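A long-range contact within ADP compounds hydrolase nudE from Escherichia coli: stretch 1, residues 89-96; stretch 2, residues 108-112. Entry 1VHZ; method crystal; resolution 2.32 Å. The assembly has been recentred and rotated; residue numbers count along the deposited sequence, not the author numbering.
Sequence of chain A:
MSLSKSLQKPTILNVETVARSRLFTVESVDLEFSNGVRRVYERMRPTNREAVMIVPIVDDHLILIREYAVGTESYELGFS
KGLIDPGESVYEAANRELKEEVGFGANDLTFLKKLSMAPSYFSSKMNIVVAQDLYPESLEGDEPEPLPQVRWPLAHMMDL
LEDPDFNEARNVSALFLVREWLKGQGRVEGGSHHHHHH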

ATOM      1  N   SER A  89      -1.940 -22.764   2.486  1.00 17.00           N
ATOM      2  CA  SER A  89      -2.890 -22.034   1.640  1.00 16.97           C
ATOM      3  C   SER A  89      -3.200 -20.707   2.369  1.00 17.41           C
ATOM      4  O   SER A  89      -2.816 -20.553   3.534  1.00 18.15           O
ATOM      5  N   VAL A  90      -3.940 -19.791   1.762  1.00 15.98           N
ATOM      6  CA  VAL A  90      -4.273 -18.555   2.443  1.00 18.23           C
ATOM      7  C   VAL A  90      -5.150 -18.797   3.675  1.00 15.04           C
ATOM      8  O   VAL A  90      -5.041 -18.036   4.631  1.00 13.29           O
ATOM      9  N   TYR A  91      -6.044 -19.764   3.626  1.00 14.20           N
ATOM     10  CA  TYR A  91      -6.930 -20.046   4.750  1.00 17.91           C
ATOM     11  C   TYR A  91      -6.119 -20.537   5.944  1.00 17.53           C
ATOM     12  O   TYR A  91      -6.271 -20.050   7.050  1.00 20.41           O
ATOM     13  N   GLU A  92      -5.153 -21.405   5.671  1.00 18.00           N
ATOM     14  CA  GLU A  92      -4.302 -21.987   6.692  1.00 15.36           C
ATOM     15  C   GLU A  92      -3.431 -20.933   7.342  1.00 14.84           C
ATOM     16  O   GLU A  92      -3.297 -20.878   8.567  1.00 15.37           O
ATOM     17  N   ALA A  93      -2.814 -20.072   6.528  1.00 13.05           N
ATOM     18  CA  ALA A  93      -1.970 -19.016   7.100  1.00 14.54           C
ATOM     19  C   ALA A  93      -2.842 -18.076   7.930  1.00 14.79           C
ATOM     20  O   ALA A  93      -2.451 -17.687   9.032  1.00 13.34           O
ATOM     21  N   ALA A  94      -4.031 -17.745   7.405  1.00 13.05           N
ATOM     22  CA  ALA A  94      -4.909 -16.833   8.121  1.00 18.65           C
ATOM     23  C   ALA A  94      -5.286 -17.407   9.491  1.00 20.79           C
ATOM     24  O   ALA A  94      -5.189 -16.717  10.500  1.00 18.70           O
ATOM     25  N   ASN A  95      -5.721 -18.663   9.508  1.00 19.54           N
ATOM     26  CA  ASN A  95      -6.121 -19.322  10.754  1.00 21.41           C
ATOM     27  C   ASN A  95      -4.967 -19.351  11.754  1.00 16.80           C
ATOM     28  O   ASN A  95      -5.145 -18.994  12.913  1.00 13.09           O
ATOM     29  N   ARG A  96      -3.776 -19.730  11.310  1.00 16.77           N
ATOM     30  CA  ARG A  96      -2.598 -19.786  12.155  1.00 17.87           C
ATOM     31  C   ARG A  96      -2.250 -18.398  12.696  1.00 19.81           C
ATOM     32  O   ARG A  96      -2.003 -18.257  13.900  1.00 18.28           O
ATOM     33  N   ASP A 108     -14.967 -19.981   9.767  1.00 18.25           N
ATOM     34  CA  ASP A 108     -15.403 -19.450   8.475  1.00 16.01           C
ATOM     35  C   ASP A 108     -14.445 -18.395   7.956  1.00 19.12           C
ATOM     36  O   ASP A 108     -14.491 -17.213   8.305  1.00 18.70           O
ATOM     37  N   LEU A 109     -13.578 -18.806   7.030  1.00 17.80           N
ATOM     38  CA  LEU A 109     -12.580 -17.926   6.443  1.00 17.21           C
ATOM     39  C   LEU A 109     -12.862 -17.661   4.979  1.00 17.75           C
ATOM     40  O   LEU A 109     -13.133 -18.584   4.212  1.00 15.42           O
ATOM     41  N   THR A 110     -12.913 -16.365   4.600  1.00 16.75           N
ATOM     42  CA  THR A 110     -13.183 -16.045   3.209  1.00 16.25           C
ATOM     43  C   THR A 110     -12.121 -15.145   2.601  1.00 15.30           C
ATOM     44  O   THR A 110     -11.667 -14.145   3.146  1.00 14.38           O
ATOM     45  N   PHE A 111     -11.603 -15.646   1.484  1.00 14.49           N
ATOM     46  CA  PHE A 111     -10.540 -14.957   0.733  1.00 16.24           C
ATOM     47  C   PHE A 111     -11.220 -13.962  -0.206  1.00 15.12           C
ATOM     48  O   PHE A 111     -11.958 -14.279  -1.128  1.00 14.33           O
ATOM     49  N   LEU A 112     -11.014 -12.691   0.095  1.00 16.99           N
ATOM     50  CA  LEU A 112     -11.658 -11.591  -0.604  1.00 15.35           C
ATOM     51  C   LEU A 112     -10.888 -10.921  -1.699  1.00 13.88           C
ATOM     52  O   LEU A 112     -11.451 -10.448  -2.686  1.00 14.50           O
TER

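What does the start of the strand bring to the helix? Asp 108 opens stretch 2 with chi1 at t and its side chain out of reach of stretch 1. Next comes Leu 109, whose CA lies 6.3 Å from the CA of Tyr 91, the nearest pairing of the two backbones. Its CA-to-CB bond points toward the helix, and with chi1 at m and chi2 at t its two methyls reach neighbouring helical residues: CD1 of Leu 109 lies 3.8 Å from CB of Asn 95, while CD2 of Leu 109 lies 4.3 Å from CB of Ala 94. The CA-to-CB bond of Ala 94 points toward the strand, and Leu 109 has the largest area covered by the other stretch. Asn 95, with chi1 at t, offers its CB carbon here, while its OD1 is hydrogen-bonded elsewhere in the structure.

How does Tyr 91 join this contact when its CA-to-CB bond points sideways? Its chi1 at m carries the ring across to the strand, so the end of the side chain comes nearer than its beginning. CD1 of Tyr 91 packs 3.9 Å from CB of Leu 109, and CE1 of Tyr 91 approaches O of Leu 109 to 3.4 Å. That carbonyl oxygen sits at the ring edge, near its plane, in a close contact but not a hydrogen bond. The CA-to-CB bond of the next residue, Thr 110, points away from the helix, with chi1 at 132°, between wells; its backbone still meets the ring edge, with CE1 of Tyr 91 at 4.3 Å from CA of Thr 110.

Where does Phe 111 fit, and does its ring follow its first bond? The CA-to-CB bond points toward the helix, but with chi1 at t the end of the side chain leads away. The near part therefore makes the contact: CB of Phe 111 lies 3.6 Å from OH of Tyr 91, and CG of Phe 111 lies 4.2 Å from CG2 of Val 90. The CA-to-CB bond of Val 90 points toward the strand, with chi1 at m, and CG2 meets the phenyl ring obliquely. Leu 112 is out of reach.

Do polar groups tie the two stretches together? No hydrogen bond crosses between them; the contact is one of packing, burying 304 Å² over both sides. Within stretch 1, N of Glu 92 donates to OG of Ser 89 at 3.2 Å, capping the helix, and N of Ser 89 donates to OE1 of Glu 92 at 2.9 Å.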

ATOM      1  CB  SER A  89      -4.204 -22.806   1.522  1.00 18.82           C
ATOM      2  OG  SER A  89      -4.904 -22.768   2.754  1.00 16.80           O
ATOM      3  CB  VAL A  90      -5.031 -17.522   1.576  1.00 22.22           C
ATOM      4  CG1 VAL A  90      -4.058 -16.803   0.673  1.00 28.86           C
ATOM      5  CG2 VAL A  90      -6.142 -18.216   0.785  1.00 14.00           C
ATOM      6  CB  TYR A  91      -7.986 -21.092   4.345  1.00 15.81           C
ATOM      7  CG  TYR A  91      -8.771 -20.649   3.118  1.00 13.57           C
ATOM      8  CD1 TYR A  91      -9.807 -19.748   3.254  1.00 12.47           C
ATOM      9  CD2 TYR A  91      -8.441 -21.086   1.839  1.00  9.06           C
ATOM     10  CE1 TYR A  91     -10.550 -19.324   2.176  1.00 10.36           C
ATOM     11  CE2 TYR A  91      -9.162 -20.661   0.747  1.00 12.88           C
ATOM     12  CZ  TYR A  91     -10.216 -19.788   0.914  1.00 13.37           C
ATOM     13  OH  TYR A  91     -10.925 -19.321  -0.167  1.00 13.01           O
ATOM     14  CB  GLU A  92      -3.457 -23.121   6.073  1.00 15.47           C
ATOM     15  CG  GLU A  92      -4.232 -24.412   5.825  1.00 20.58           C
ATOM     16  CD  GLU A  92      -3.572 -25.349   4.823  1.00 28.49           C
ATOM     17  OE1 GLU A  92      -2.570 -24.997   4.159  1.00 25.03           O
ATOM     18  OE2 GLU A  92      -4.060 -26.487   4.644  1.00 35.46           O
ATOM     19  CB  ALA A  93      -1.241 -18.259   6.008  1.00  9.29           C
ATOM     20  CB  ALA A  94      -6.163 -16.526   7.308  1.00 12.37           C
ATOM     21  CB  ASN A  95      -6.661 -20.718  10.438  1.00 14.72           C
ATOM     22  CG  ASN A  95      -7.706 -21.222  11.406  1.00 17.08           C
ATOM     23  OD1 ASN A  95      -8.405 -20.468  12.074  1.00 23.39           O
ATOM     24  ND2 ASN A  95      -7.838 -22.544  11.516  1.00 25.72           N
ATOM     25  CB  ARG A  96      -1.402 -20.380  11.397  1.00 13.88           C
ATOM     26  CG  ARG A  96      -0.089 -20.376  12.184  1.00 16.62           C
ATOM     27  CD  ARG A  96       1.067 -20.954  11.362  1.00 21.56           C
ATOM     28  NE  ARG A  96       1.227 -20.261  10.083  1.00 18.96           N
ATOM     29  CZ  ARG A  96       1.570 -18.979   9.950  1.00 26.46           C
ATOM     30  NH1 ARG A  96       1.810 -18.203  11.011  1.00 16.14           N
ATOM     31  NH2 ARG A  96       1.662 -18.441   8.733  1.00 18.95           N
ATOM     32  CB  ASP A 108     -16.841 -18.958   8.633  1.00 19.60           C
ATOM     33  CG  ASP A 108     -17.463 -18.441   7.361  1.00 32.59           C
ATOM     34  OD1 ASP A 108     -18.550 -17.821   7.401  1.00 39.52           O
ATOM     35  OD2 ASP A 108     -16.884 -18.625   6.277  1.00 32.61           O
ATOM     36  CB  LEU A 109     -11.182 -18.515   6.642  1.00 13.16           C
ATOM     37  CG  LEU A 109     -10.698 -18.584   8.094  1.00 19.75           C
ATOM     38  CD1 LEU A 109      -9.587 -19.605   8.273  1.00 18.46           C
ATOM     39  CD2 LEU A 109     -10.239 -17.210   8.566  1.00 17.94           C
ATOM     40  CB  THR A 110     -14.598 -15.743   2.792  1.00 25.72           C
ATOM     41  OG1 THR A 110     -14.802 -14.578   1.987  1.00 26.41           O
ATOM     42  CG2 THR A 110     -15.635 -15.810   3.859  1.00 11.22           C
ATOM     43  CB  PHE A 111      -9.635 -15.963   0.056  1.00 12.15           C
ATOM     44  CG  PHE A 111      -8.726 -15.387  -0.981  1.00 16.03           C
ATOM     45  CD1 PHE A 111      -8.749 -15.884  -2.278  1.00 14.56           C
ATOM     46  CD2 PHE A 111      -7.886 -14.316  -0.670  1.00  6.40           C
ATOM     47  CE1 PHE A 111      -7.918 -15.342  -3.248  1.00 19.44           C
ATOM     48  CE2 PHE A 111      -7.067 -13.776  -1.655  1.00 16.92           C
ATOM     49  CZ  PHE A 111      -7.089 -14.280  -2.939  1.00 14.09           C
ATOM     50  CB  LEU A 112     -11.888 -10.535   0.514  1.00 19.99           C
ATOM     51  CG  LEU A 112     -13.161  -9.726   0.519  1.00 32.81           C
ATOM     52  CD1 LEU A 112     -14.385 -10.599   0.309  1.00 31.29           C
ATOM     53  CD2 LEU A 112     -13.280  -8.965   1.851  1.00 28.06           C
TER